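Local structure of S12 family peptidase (Streptomyces sp. 82F2, 3WWX) at residues Val281-Lys289 against Glu297-Ile305; Leu247-Gln256 against Ala312-Ala323. The protein probably hydrolyses amide bonds with preference for D-configured substrates, as a member of the S12 family of serine peptidases with a beta-lactamase-type fold. All coordinates share one frame; numbering follows the deposited sequence.

Interaction 1: Val281-Lys289 against Glu297-Ile305; sequences VGYGLGLMK and EVWGHGGGI. With DIA (octane 1,8-diamine), chain B.
Met288 and Gly300 form an antiparallel hydrogen-bonded pair, Met288 N to Gly300 O at 2.8 Å and Gly300 N to Met288 O at 2.9 Å, with Lys289 and Trp299 as the adjoining non-hydrogen-bonded pair. Past Gly300 the strand 297-305 runs on toward the diamine without further pairing to 281-289, and the remaining contact is made by side chains. Lys289 CB sits squarely over the six-membered ring of Trp299, 3.4 Å from its centroid and 2° off the ring normal, a CH-pi contact. With CG lodged between the backbone N and the carbonyl carbon (chi1 79°), the extended lysine chain runs alongside the indole and brings CD to 3.7 Å from Trp299 CH2. Leu287 lies transverse to the indole, its CD2 nearing Trp299 CE3, while its other branch, CD1, rests by Gly300 O. The indole is also held from within its own strand: Trp299 NE1 donates to Glu297 OE1, which it meets from above the carboxylate plane. Met288 bends at its last torsion and lays CE over one face of His301. The phenol of Tyr283 reaches the same imidazole at its edge, OH to NE2 2.7 Å, the two rings meeting rim to rim with planes at 82°. At the other nitrogen, His301 ND1 donates to Gly302 O at 2.8 Å, on a lone pair. Beyond lie Gly304, whose N is bonded to Ser53 OG and whose CA is 3.5 Å from DIA C7, and Ile305. His301-Gly302-Gly303 fits the HXG form of the KTG motif of this superfamily. With both ring nitrogens engaged and a methyl over one face, the imidazole is held against rotation, a few residues before Gly304 and Ile305 border the diamine.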
ATOM      1  N   VAL A 281      16.904   2.546   4.430  1.00 20.50           N
ATOM      2  CA  VAL A 281      15.561   2.339   3.897  1.00 17.58           C
ATOM      3  C   VAL A 281      15.674   1.277   2.820  1.00 18.64           C
ATOM      4  O   VAL A 281      16.515   1.383   1.917  1.00 19.87           O
ATOM      5  CB  VAL A 281      14.955   3.627   3.314  1.00 19.86           C
ATOM      6  CG1 VAL A 281      13.558   3.364   2.721  1.00 23.58           C
ATOM      7  CG2 VAL A 281      14.867   4.680   4.380  1.00 24.78           C
ATOM      8  N   GLY A 282      14.871   0.223   2.937  1.00 14.72           N
ATOM      9  CA  GLY A 282      14.912  -0.855   1.974  1.00 14.38           C
ATOM     10  C   GLY A 282      13.508  -1.233   1.552  1.00 14.66           C
ATOM     11  O   GLY A 282      12.549  -1.035   2.319  1.00 16.93           O
ATOM     12  N   TYR A 283      13.379  -1.739   0.330  1.00 12.94           N
ATOM     13  CA  TYR A 283      12.084  -2.234  -0.146  1.00 11.36           C
ATOM     14  C   TYR A 283      12.219  -3.703  -0.495  1.00 12.82           C
ATOM     15  O   TYR A 283      13.079  -4.075  -1.317  1.00 12.33           O
ATOM     16  CB  TYR A 283      11.599  -1.419  -1.348  1.00 12.14           C
ATOM     17  CG  TYR A 283      10.110  -1.574  -1.604  1.00 10.37           C
ATOM     18  CD1 TYR A 283       9.614  -2.687  -2.240  1.00 10.49           C
ATOM     19  CD2 TYR A 283       9.207  -0.599  -1.184  1.00 11.06           C
ATOM     20  CE1 TYR A 283       8.249  -2.855  -2.443  1.00  9.58           C
ATOM     21  CE2 TYR A 283       7.836  -0.749  -1.391  1.00 10.85           C
ATOM     22  CZ  TYR A 283       7.368  -1.871  -2.028  1.00 11.28           C
ATOM     23  OH  TYR A 283       6.014  -1.989  -2.247  1.00 10.87           O
ATOM     24  N   GLY A 284      11.393  -4.536   0.131  1.00 11.39           N
ATOM     25  CA  GLY A 284      11.386  -5.966  -0.102  1.00 10.51           C
ATOM     26  C   GLY A 284      10.237  -6.349  -1.012  1.00 13.16           C
ATOM     27  O   GLY A 284      10.039  -5.696  -2.034  1.00 12.36           O
ATOM     28  N   LEU A 285       9.476  -7.381  -0.658  1.00 10.83           N
ATOM     29  CA  LEU A 285       8.376  -7.809  -1.517  1.00 10.27           C
ATOM     30  C   LEU A 285       7.090  -7.191  -0.999  1.00 10.66           C
ATOM     31  O   LEU A 285       6.441  -7.724  -0.114  1.00 10.51           O
ATOM     32  CB  LEU A 285       8.283  -9.336  -1.608  1.00 10.18           C
ATOM     33  CG  LEU A 285       9.592 -10.008  -2.063  1.00 11.44           C
ATOM     34  CD1 LEU A 285       9.419 -11.524  -2.105  1.00 12.39           C
ATOM     35  CD2 LEU A 285      10.120  -9.486  -3.399  1.00 12.34           C
ATOM     36  N   GLY A 286       6.732  -6.033  -1.543  1.00  9.78           N
ATOM     37  CA  GLY A 286       5.537  -5.318  -1.077  1.00 10.46           C
ATOM     38  C   GLY A 286       5.618  -4.903   0.394  1.00 10.12           C
ATOM     39  O   GLY A 286       4.591  -4.853   1.097  1.00 10.50           O
ATOM     40  N   LEU A 287       6.833  -4.636   0.866  1.00 10.27           N
ATOM     41  CA  LEU A 287       7.089  -4.354   2.280  1.00 10.41           C
ATOM     42  C   LEU A 287       8.345  -3.530   2.381  1.00 11.17           C
ATOM     43  O   LEU A 287       9.295  -3.807   1.662  1.00 13.66           O
ATOM     44  CB  LEU A 287       7.256  -5.675   3.031  1.00 11.70           C
ATOM     45  CG  LEU A 287       7.384  -5.577   4.549  1.00 11.07           C
ATOM     46  CD1 LEU A 287       6.064  -5.163   5.218  1.00 11.68           C
ATOM     47  CD2 LEU A 287       7.855  -6.902   5.100  1.00 12.26           C
ATOM     48  N   MET A 288       8.361  -2.526   3.247  1.00 10.87           N
ATOM     49  CA  MET A 288       9.505  -1.626   3.385  1.00 13.33           C
ATOM     50  C   MET A 288      10.093  -1.724   4.773  1.00 12.98           C
ATOM     51  O   MET A 288       9.367  -2.007   5.710  1.00 14.77           O
ATOM     52  CB  MET A 288       9.039  -0.189   3.195  1.00 18.01           C
ATOM     53  CG  MET A 288       8.931   0.216   1.777  1.00 30.82           C
ATOM     54  SD  MET A 288       8.704   1.992   1.617  1.00 47.30           S
ATOM     55  CE  MET A 288       7.183   2.210   2.540  1.00 34.16           C
ATOM     56  N   LYS A 289      11.400  -1.484   4.885  1.00 11.69           N
ATOM     57  CA  LYS A 289      12.054  -1.349   6.185  1.00 12.91           C
ATOM     58  C   LYS A 289      12.665   0.038   6.306  1.00 12.65           C
ATOM     59  O   LYS A 289      13.023   0.666   5.310  1.00 14.02           O
ATOM     60  CB  LYS A 289      13.135  -2.414   6.385  1.00 18.93           C
ATOM     61  CG  LYS A 289      14.437  -2.138   5.690  1.00 22.51           C
ATOM     62  CD  LYS A 289      15.528  -3.143   6.060  1.00 19.81           C
ATOM     63  CE  LYS A 289      16.796  -2.805   5.316  1.00 25.08           C
ATOM     64  NZ  LYS A 289      17.907  -3.752   5.603  1.00 36.10           N
ATOM     65  N   GLU A 297      14.164  -0.438  14.165  1.00 12.94           N
ATOM     66  CA  GLU A 297      13.878  -0.808  12.797  1.00 11.47           C
ATOM     67  C   GLU A 297      12.411  -1.184  12.679  1.00 12.95           C
ATOM     68  O   GLU A 297      11.900  -2.020  13.429  1.00 13.58           O
ATOM     69  CB  GLU A 297      14.753  -1.999  12.419  1.00 11.47           C
ATOM     70  CG  GLU A 297      14.525  -2.535  11.031  1.00 16.49           C
ATOM     71  CD  GLU A 297      15.320  -3.809  10.773  1.00 19.35           C
ATOM     72  OE1 GLU A 297      14.821  -4.946  11.006  1.00 17.55           O
ATOM     73  OE2 GLU A 297      16.469  -3.647  10.310  1.00 26.57           O
ATOM     74  N   VAL A 298      11.726  -0.555  11.725  1.00 11.26           N
ATOM     75  CA  VAL A 298      10.314  -0.841  11.488  1.00 11.25           C
ATOM     76  C   VAL A 298      10.093  -1.338  10.079  1.00 10.85           C
ATOM     77  O   VAL A 298      10.833  -1.008   9.152  1.00 11.54           O
ATOM     78  CB  VAL A 298       9.413   0.372  11.771  1.00 11.63           C
ATOM     79  CG1 VAL A 298       9.379   0.641  13.264  1.00 11.92           C
ATOM     80  CG2 VAL A 298       9.857   1.616  10.995  1.00 13.72           C
ATOM     81  N   TRP A 299       9.055  -2.159   9.955  1.00 10.26           N
ATOM     82  CA  TRP A 299       8.646  -2.816   8.723  1.00  9.46           C
ATOM     83  C   TRP A 299       7.193  -2.471   8.461  1.00 10.44           C
ATOM     84  O   TRP A 299       6.359  -2.505   9.363  1.00 10.27           O
ATOM     85  CB  TRP A 299       8.800  -4.347   8.844  1.00 11.28           C
ATOM     86  CG  TRP A 299      10.235  -4.749   8.946  1.00 10.76           C
ATOM     87  CD1 TRP A 299      11.015  -4.754  10.077  1.00 12.07           C
ATOM     88  CD2 TRP A 299      11.074  -5.190   7.876  1.00 10.48           C
ATOM     89  NE1 TRP A 299      12.292  -5.149   9.760  1.00 13.31           N
ATOM     90  CE2 TRP A 299      12.352  -5.431   8.418  1.00 11.61           C
ATOM     91  CE3 TRP A 299      10.874  -5.393   6.507  1.00 12.06           C
ATOM     92  CZ2 TRP A 299      13.423  -5.883   7.647  1.00 12.72           C
ATOM     93  CZ3 TRP A 299      11.932  -5.829   5.735  1.00 14.49           C
ATOM     94  CH2 TRP A 299      13.202  -6.064   6.306  1.00 13.43           C
ATOM     95  N   GLY A 300       6.861  -2.161   7.217  1.00 10.51           N
ATOM     96  CA  GLY A 300       5.482  -1.794   6.930  1.00 11.63           C
ATOM     97  C   GLY A 300       5.354  -1.196   5.547  1.00 10.62           C
ATOM     98  O   GLY A 300       6.077  -1.574   4.636  1.00 11.25           O
ATOM     99  N   HIS A 301       4.439  -0.252   5.389  1.00  9.31           N
ATOM    100  CA  HIS A 301       4.225   0.361   4.086  1.00  8.72           C
ATOM    101  C   HIS A 301       3.406   1.614   4.306  1.00 10.02           C
ATOM    102  O   HIS A 301       2.591   1.678   5.222  1.00 11.75           O
ATOM    103  CB  HIS A 301       3.469  -0.618   3.170  1.00  9.66           C
ATOM    104  CG  HIS A 301       3.800  -0.495   1.708  1.00  8.77           C
ATOM    105  ND1 HIS A 301       3.283   0.489   0.895  1.00 10.30           N
ATOM    106  CD2 HIS A 301       4.564  -1.279   0.911  1.00  9.59           C
ATOM    107  CE1 HIS A 301       3.741   0.317  -0.340  1.00  9.26           C
ATOM    108  NE2 HIS A 301       4.518  -0.741  -0.355  1.00  9.53           N
ATOM    109  N   GLY A 302       3.621   2.605   3.444  1.00 11.69           N
ATOM    110  CA  GLY A 302       2.759   3.776   3.452  1.00 11.94           C
ATOM    111  C   GLY A 302       1.659   3.590   2.434  1.00 11.10           C
ATOM    112  O   GLY A 302       1.759   2.747   1.544  1.00 12.42           O
ATOM    113  N   GLY A 303       0.602   4.375   2.572  1.00 11.15           N
ATOM    114  CA  GLY A 303      -0.476   4.373   1.607  1.00 10.61           C
ATOM    115  C   GLY A 303      -0.846   5.773   1.194  1.00 10.50           C
ATOM    116  O   GLY A 303      -0.925   6.681   2.010  1.00 12.17           O
ATOM    117  N   GLY A 304      -1.055   5.942  -0.107  1.00 12.40           N
ATOM    118  CA  GLY A 304      -1.582   7.178  -0.643  1.00 12.31           C
ATOM    119  C   GLY A 304      -2.625   6.881  -1.715  1.00 15.23           C
ATOM    120  O   GLY A 304      -2.421   6.084  -2.632  1.00 19.97           O
ATOM    121  N   ILE A 305      -3.782   7.510  -1.568  1.00 11.58           N
ATOM    122  CA  ILE A 305      -4.821   7.519  -2.565  1.00 10.14           C
ATOM    123  C   ILE A 305      -5.639   8.784  -2.231  1.00 10.34           C
ATOM    124  O   ILE A 305      -5.379   9.445  -1.230  1.00 10.83           O
ATOM    125  CB  ILE A 305      -5.624   6.191  -2.538  1.00 10.06           C
ATOM    126  CG1 ILE A 305      -6.582   6.070  -3.722  1.00 11.02           C
ATOM    127  CG2 ILE A 305      -6.364   6.054  -1.229  1.00 12.43           C
ATOM    128  CD1 ILE A 305      -7.012   4.626  -3.982  1.00 12.99           C
TER
HETATM  129  N1  DIA B 401      -4.283  14.593  -6.686  1.00 34.88           N
HETATM  130  C1  DIA B 401      -5.302  13.601  -6.577  1.00 27.45           C
HETATM  131  C2  DIA B 401      -5.224  12.646  -5.405  1.00 28.36           C
HETATM  132  C3  DIA B 401      -3.839  12.300  -4.966  1.00 28.24           C
HETATM  133  C4  DIA B 401      -3.414  10.852  -5.082  1.00 31.68           C
HETATM  134  C5  DIA B 401      -2.996  10.265  -3.759  1.00 33.32           C
HETATM  135  C6  DIA B 401      -1.993  11.097  -2.998  1.00 31.32           C
HETATM  136  C7  DIA B 401      -1.751  10.546  -1.629  1.00 31.80           C
HETATM  137  C8  DIA B 401      -0.587  11.282  -1.024  1.00 32.97           C
HETATM  138  N8  DIA B 401      -0.655  11.140   0.388  1.00 34.07           N

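Interaction 2: Leu247-Gln256 against Ala312-Ala323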
ATOM      1  N   LEU A 247      -5.204  -3.112  10.521  1.00  9.17           N
ATOM      2  CA  LEU A 247      -3.898  -2.996   9.877  1.00  9.00           C
ATOM      3  C   LEU A 247      -2.789  -3.487  10.799  1.00  9.47           C
ATOM      4  O   LEU A 247      -1.843  -4.138  10.350  1.00  9.58           O
ATOM      5  CB  LEU A 247      -3.617  -1.578   9.387  1.00  8.75           C
ATOM      6  CG  LEU A 247      -4.402  -1.148   8.152  1.00  9.80           C
ATOM      7  CD1 LEU A 247      -4.048   0.293   7.849  1.00 10.57           C
ATOM      8  CD2 LEU A 247      -4.134  -2.033   6.953  1.00 10.07           C
ATOM      9  N   GLN A 248      -2.918  -3.182  12.089  1.00 10.27           N
ATOM     10  CA  GLN A 248      -1.954  -3.700  13.055  1.00 11.31           C
ATOM     11  C   GLN A 248      -2.045  -5.221  13.157  1.00  9.70           C
ATOM     12  O   GLN A 248      -1.024  -5.917  13.153  1.00  9.87           O
ATOM     13  CB  GLN A 248      -2.174  -3.099  14.433  1.00 10.84           C
ATOM     14  CG  GLN A 248      -1.865  -1.640  14.536  1.00 10.63           C
ATOM     15  CD  GLN A 248      -2.132  -1.170  15.928  1.00 12.05           C
ATOM     16  OE1 GLN A 248      -1.298  -1.356  16.825  1.00 12.68           O
ATOM     17  NE2 GLN A 248      -3.323  -0.659  16.155  1.00 11.22           N
ATOM     18  N   THR A 249      -3.258  -5.753  13.241  1.00  8.80           N
ATOM     19  CA  THR A 249      -3.419  -7.211  13.315  1.00 11.09           C
ATOM     20  C   THR A 249      -2.695  -7.904  12.156  1.00  9.61           C
ATOM     21  O   THR A 249      -1.978  -8.903  12.320  1.00 11.31           O
ATOM     22  CB  THR A 249      -4.903  -7.574  13.297  1.00 11.65           C
ATOM     23  OG1 THR A 249      -5.529  -6.926  14.413  1.00 12.95           O
ATOM     24  CG2 THR A 249      -5.102  -9.090  13.370  1.00 13.56           C
ATOM     25  N   PHE A 250      -2.865  -7.343  10.969  1.00  9.75           N
ATOM     26  CA  PHE A 250      -2.248  -7.894   9.778  1.00 10.22           C
ATOM     27  C   PHE A 250      -0.720  -7.803   9.820  1.00  9.54           C
ATOM     28  O   PHE A 250      -0.029  -8.828   9.676  1.00  9.91           O
ATOM     29  CB  PHE A 250      -2.776  -7.194   8.515  1.00  8.61           C
ATOM     30  CG  PHE A 250      -1.985  -7.541   7.269  1.00  9.69           C
ATOM     31  CD1 PHE A 250      -1.996  -8.835   6.756  1.00 10.50           C
ATOM     32  CD2 PHE A 250      -1.221  -6.574   6.613  1.00 10.30           C
ATOM     33  CE1 PHE A 250      -1.262  -9.149   5.630  1.00 10.61           C
ATOM     34  CE2 PHE A 250      -0.494  -6.892   5.483  1.00 12.56           C
ATOM     35  CZ  PHE A 250      -0.516  -8.193   4.994  1.00 11.55           C
ATOM     36  N   TYR A 251      -0.165  -6.615  10.040  1.00  9.59           N
ATOM     37  CA  TYR A 251       1.287  -6.487   9.994  1.00  9.39           C
ATOM     38  C   TYR A 251       1.971  -7.245  11.144  1.00  9.52           C
ATOM     39  O   TYR A 251       3.045  -7.821  10.948  1.00 10.49           O
ATOM     40  CB  TYR A 251       1.725  -5.013   9.943  1.00  9.71           C
ATOM     41  CG  TYR A 251       1.626  -4.425   8.539  1.00  8.41           C
ATOM     42  CD1 TYR A 251       2.642  -4.603   7.613  1.00  8.52           C
ATOM     43  CD2 TYR A 251       0.522  -3.695   8.157  1.00 10.48           C
ATOM     44  CE1 TYR A 251       2.556  -4.084   6.329  1.00 10.49           C
ATOM     45  CE2 TYR A 251       0.416  -3.185   6.860  1.00  9.92           C
ATOM     46  CZ  TYR A 251       1.442  -3.375   5.970  1.00  8.56           C
ATOM     47  OH  TYR A 251       1.295  -2.850   4.712  1.00  9.82           O
ATOM     48  N   ARG A 252       1.346  -7.282  12.316  1.00 10.53           N
ATOM     49  CA  ARG A 252       1.888  -8.085  13.419  1.00 10.82           C
ATOM     50  C   ARG A 252       1.917  -9.558  13.021  1.00 10.96           C
ATOM     51  O   ARG A 252       2.954 -10.213  13.144  1.00 11.22           O
ATOM     52  CB  ARG A 252       1.052  -7.911  14.689  1.00 10.74           C
ATOM     53  CG  ARG A 252       1.104  -6.506  15.300  1.00 12.65           C
ATOM     54  CD  ARG A 252       0.129  -6.358  16.474  1.00 12.06           C
ATOM     55  NE  ARG A 252       0.649  -7.015  17.668  1.00 12.15           N
ATOM     56  CZ  ARG A 252       1.441  -6.435  18.561  1.00 14.09           C
ATOM     57  NH1 ARG A 252       1.762  -5.153  18.459  1.00 13.87           N
ATOM     58  NH2 ARG A 252       1.895  -7.157  19.577  1.00 13.72           N
ATOM     59  N   ALA A 253       0.799 -10.087  12.534  1.00 10.84           N
ATOM     60  CA  ALA A 253       0.758 -11.491  12.114  1.00 10.38           C
ATOM     61  C   ALA A 253       1.769 -11.776  11.026  1.00 11.25           C
ATOM     62  O   ALA A 253       2.421 -12.820  11.013  1.00 12.11           O
ATOM     63  CB  ALA A 253      -0.629 -11.879  11.653  1.00 10.63           C
ATOM     64  N   LEU A 254       1.889 -10.855  10.081  1.00  9.96           N
ATOM     65  CA  LEU A 254       2.827 -11.033   8.995  1.00  9.88           C
ATOM     66  C   LEU A 254       4.273 -11.134   9.472  1.00 11.40           C
ATOM     67  O   LEU A 254       4.978 -12.097   9.151  1.00 11.01           O
ATOM     68  CB  LEU A 254       2.716  -9.865   8.021  1.00  9.73           C
ATOM     69  CG  LEU A 254       3.616  -9.949   6.780  1.00 10.05           C
ATOM     70  CD1 LEU A 254       3.226 -11.103   5.889  1.00 12.60           C
ATOM     71  CD2 LEU A 254       3.497  -8.638   5.987  1.00 10.29           C
ATOM     72  N   LEU A 255       4.733 -10.157  10.233  1.00 10.54           N
ATOM     73  CA  LEU A 255       6.131 -10.153  10.671  1.00 10.37           C
ATOM     74  C   LEU A 255       6.425 -11.242  11.698  1.00 12.79           C
ATOM     75  O   LEU A 255       7.573 -11.676  11.840  1.00 13.22           O
ATOM     76  CB  LEU A 255       6.559  -8.766  11.188  1.00 12.33           C
ATOM     77  CG  LEU A 255       7.051  -7.782  10.109  1.00 12.62           C
ATOM     78  CD1 LEU A 255       8.315  -8.268   9.426  1.00 12.79           C
ATOM     79  CD2 LEU A 255       5.970  -7.483   9.090  1.00 11.40           C
ATOM     80  N   GLN A 256       5.388 -11.702  12.380  1.00 11.16           N
ATOM     81  CA  GLN A 256       5.510 -12.840  13.297  1.00 11.94           C
ATOM     82  C   GLN A 256       5.586 -14.184  12.582  1.00 14.00           C
ATOM     83  O   GLN A 256       5.836 -15.206  13.234  1.00 15.46           O
ATOM     84  CB  GLN A 256       4.333 -12.863  14.267  1.00 12.60           C
ATOM     85  CG  GLN A 256       4.364 -11.769  15.321  1.00 12.54           C
ATOM     86  CD  GLN A 256       3.050 -11.589  16.044  1.00 13.92           C
ATOM     87  OE1 GLN A 256       2.172 -12.436  15.978  1.00 14.01           O
ATOM     88  NE2 GLN A 256       2.911 -10.477  16.745  1.00 14.56           N
ATOM     89  N   ALA A 312       1.421   2.324   8.385  1.00 11.58           N
ATOM     90  CA  ALA A 312       1.332   1.039   9.092  1.00  9.99           C
ATOM     91  C   ALA A 312       2.743   0.525   9.264  1.00  8.69           C
ATOM     92  O   ALA A 312       3.476   0.377   8.287  1.00 10.22           O
ATOM     93  CB  ALA A 312       0.510   0.038   8.307  1.00 11.19           C
ATOM     94  N   GLN A 313       3.134   0.282  10.509  1.00  9.72           N
ATOM     95  CA  GLN A 313       4.515  -0.107  10.816  1.00 10.67           C
ATOM     96  C   GLN A 313       4.545  -1.056  11.997  1.00 10.52           C
ATOM     97  O   GLN A 313       3.722  -0.950  12.897  1.00 10.80           O
ATOM     98  CB  GLN A 313       5.338   1.132  11.175  1.00  9.98           C
ATOM     99  CG  GLN A 313       5.498   2.143  10.020  1.00 10.49           C
ATOM    100  CD  GLN A 313       6.328   1.635   8.853  1.00 12.37           C
ATOM    101  OE1 GLN A 313       7.170   0.742   9.002  1.00 13.74           O
ATOM    102  NE2 GLN A 313       6.133   2.234   7.683  1.00 15.58           N
ATOM    103  N   VAL A 314       5.499  -1.976  11.970  1.00  8.96           N
ATOM    104  CA  VAL A 314       5.720  -2.867  13.092  1.00  9.43           C
ATOM    105  C   VAL A 314       7.211  -3.134  13.269  1.00  9.90           C
ATOM    106  O   VAL A 314       7.977  -3.088  12.307  1.00 11.35           O
ATOM    107  CB  VAL A 314       4.938  -4.167  12.905  1.00 10.04           C
ATOM    108  CG1 VAL A 314       5.477  -5.026  11.751  1.00 10.08           C
ATOM    109  CG2 VAL A 314       4.857  -4.932  14.182  1.00 14.82           C
ATOM    110  N   THR A 315       7.633  -3.444  14.496  1.00  9.70           N
ATOM    111  CA  THR A 315       8.999  -3.923  14.686  1.00  9.91           C
ATOM    112  C   THR A 315       9.143  -5.315  14.066  1.00 10.64           C
ATOM    113  O   THR A 315       8.155  -5.974  13.756  1.00 11.24           O
ATOM    114  CB  THR A 315       9.369  -3.909  16.181  1.00 11.99           C
ATOM    115  OG1 THR A 315       8.322  -4.564  16.905  1.00 11.50           O
ATOM    116  CG2 THR A 315       9.489  -2.473  16.674  1.00 12.38           C
ATOM    117  N   ARG A 316      10.376  -5.771  13.875  1.00 11.79           N
ATOM    118  CA  ARG A 316      10.614  -6.986  13.105  1.00 11.79           C
ATOM    119  C   ARG A 316       9.992  -8.241  13.708  1.00 12.87           C
ATOM    120  O   ARG A 316       9.605  -9.157  12.972  1.00 14.00           O
ATOM    121  CB  ARG A 316      12.120  -7.197  12.927  1.00 14.91           C
ATOM    122  CG  ARG A 316      12.515  -8.464  12.186  1.00 14.98           C
ATOM    123  CD  ARG A 316      11.950  -8.535  10.789  1.00 16.02           C
ATOM    124  NE  ARG A 316      12.311  -9.787  10.122  1.00 18.63           N
ATOM    125  CZ  ARG A 316      11.640 -10.925  10.263  1.00 16.34           C
ATOM    126  NH1 ARG A 316      10.560 -10.978  11.033  1.00 17.29           N
ATOM    127  NH2 ARG A 316      12.055 -12.024   9.639  1.00 21.10           N
ATOM    128  N   ASP A 317       9.902  -8.298  15.032  1.00 14.28           N
ATOM    129  CA  ASP A 317       9.292  -9.456  15.659  1.00 15.84           C
ATOM    130  C   ASP A 317       7.787  -9.303  15.788  1.00 14.41           C
ATOM    131  O   ASP A 317       7.129 -10.180  16.355  1.00 16.63           O
ATOM    132  CB  ASP A 317       9.934  -9.775  17.016  1.00 15.33           C
ATOM    133  CG  ASP A 317       9.684  -8.725  18.070  1.00 19.43           C
ATOM    134  OD1 ASP A 317       9.001  -7.716  17.825  1.00 15.45           O
ATOM    135  OD2 ASP A 317      10.176  -8.930  19.204  1.00 20.39           O
ATOM    136  N   GLY A 318       7.224  -8.221  15.237  1.00 11.67           N
ATOM    137  CA  GLY A 318       5.796  -8.017  15.295  1.00 12.43           C
ATOM    138  C   GLY A 318       5.233  -7.596  16.645  1.00 12.25           C
ATOM    139  O   GLY A 318       4.012  -7.593  16.851  1.00 14.80           O
ATOM    140  N   GLY A 319       6.104  -7.175  17.562  1.00 11.80           N
ATOM    141  CA  GLY A 319       5.673  -6.916  18.919  1.00 11.56           C
ATOM    142  C   GLY A 319       5.122  -5.531  19.187  1.00 10.80           C
ATOM    143  O   GLY A 319       4.336  -5.339  20.110  1.00 11.97           O
ATOM    144  N   HIS A 320       5.556  -4.563  18.386  1.00 11.53           N
ATOM    145  CA  HIS A 320       5.178  -3.169  18.561  1.00 10.41           C
ATOM    146  C   HIS A 320       4.648  -2.684  17.215  1.00 11.45           C
ATOM    147  O   HIS A 320       5.385  -2.668  16.237  1.00 11.54           O
ATOM    148  CB  HIS A 320       6.382  -2.333  18.994  1.00 10.91           C
ATOM    149  CG  HIS A 320       6.073  -0.886  19.226  1.00 10.53           C
ATOM    150  ND1 HIS A 320       7.047   0.041  19.540  1.00 11.91           N
ATOM    151  CD2 HIS A 320       4.901  -0.209  19.197  1.00 12.17           C
ATOM    152  CE1 HIS A 320       6.488   1.226  19.677  1.00 11.91           C
ATOM    153  NE2 HIS A 320       5.189   1.107  19.478  1.00 11.90           N
ATOM    154  N   SER A 321       3.371  -2.316  17.190  1.00 10.39           N
ATOM    155  CA  SER A 321       2.704  -1.892  15.955  1.00  9.68           C
ATOM    156  C   SER A 321       2.074  -0.503  16.053  1.00 10.23           C
ATOM    157  O   SER A 321       1.778   0.003  17.142  1.00 11.23           O
ATOM    158  CB  SER A 321       1.628  -2.909  15.588  1.00 10.20           C
ATOM    159  OG  SER A 321       0.706  -3.074  16.637  1.00 11.89           O
ATOM    160  N   LEU A 322       1.833   0.063  14.868  1.00  9.51           N
ATOM    161  CA  LEU A 322       1.219   1.372  14.706  1.00 10.69           C
ATOM    162  C   LEU A 322       0.501   1.394  13.367  1.00  9.43           C
ATOM    163  O   LEU A 322       1.022   0.884  12.382  1.00 10.77           O
ATOM    164  CB  LEU A 322       2.304   2.437  14.711  1.00 10.41           C
ATOM    165  CG  LEU A 322       1.918   3.876  14.297  1.00 11.05           C
ATOM    166  CD1 LEU A 322       1.021   4.545  15.317  1.00 12.55           C
ATOM    167  CD2 LEU A 322       3.186   4.726  14.042  1.00 11.06           C
ATOM    168  N   ALA A 323      -0.669   2.013  13.313  1.00  9.60           N
ATOM    169  CA  ALA A 323      -1.315   2.284  12.017  1.00  9.67           C
ATOM    170  C   ALA A 323      -2.136   3.533  12.163  1.00 10.79           C
ATOM    171  O   ALA A 323      -2.598   3.858  13.250  1.00 11.16           O
ATOM    172  CB  ALA A 323      -2.188   1.114  11.573  1.00 10.17           C
TER
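Ser321 OG is gripped by two residues of the helix: it donates to Gln248 OE1 at 2.6 Å, in the amide carbonyl plane and on a lone pair, and accepts from Arg252 NH1 at 3.0 Å along a nearly straight line (162°) within the guanidinium plane. A bend at chi3 (76°) swings the arginine head round to lie across the turn, where Gly318 O stands 3.3 Å above the plane, over its centre. Gly319 O lies at the edge and takes two weak bonds, from Arg252 NH1 and NH2. Gln256 NE2 also donates to Gly318 O, at 3.1 Å and from above the carbonyl plane. Alongside this polar row, Leu255 and Val314 lie against each other, pointing opposite ways, CG to CG1 3.6 Å. Ala312 CB comes to 3.5 Å from Tyr251 CE2, and the CB atoms of Leu247 and Ala323 touch near the start of the helical segment. The second shell fixes the polar groups: Gln248 NE2 is bonded to Ser244 O, Gln256 OE1 to Arg258 and Tyr251 OH to Thr57, while Arg30 O and Gly32 O add weak bonds to the guanidinium. The loop is shaped by a type I turn from Thr315 to Gly318 and by an Asx turn in which Asp317 OD1 accepts from Gly319 N. Gly318 has no side chain to collide with Arg252 O and Gln256 CG, so the backbones come close there. The helical segment 247-255 crosses strand 312-315 at 37°, their axes 8.2 Å apart at closest approach. A helix laid on a hairpin of an antiparallel central sheet, here with helix 55-68 packed beside it, belongs to the alpha/beta architecture of serine beta-lactamases and penicillin-binding proteins.

In the fold
The centres of the two interactions lie about 12 Å apart on one eight-stranded antiparallel sheet, where strands 297-305 and 308-315 are neighbours. Along the chain, interaction 1 is nested inside the loop that interaction 2 closes: helix 244-255 comes first, then 281-289 and 297-305, and last the hairpin 312-323. Backbone pairing joins them directly, with probable hydrogen bonds from Trp299 N to Val314 O and from His301 N to Ala312 O. Helix 244-255 also spans both, since Tyr251 touches His301 and Leu255 touches Trp299. The strand whose far end borders the diamine thus has 288-291 on one edge at its Trp299-Gly300 part, 308-315 on the other, and the helix packed against Trp299 and His301.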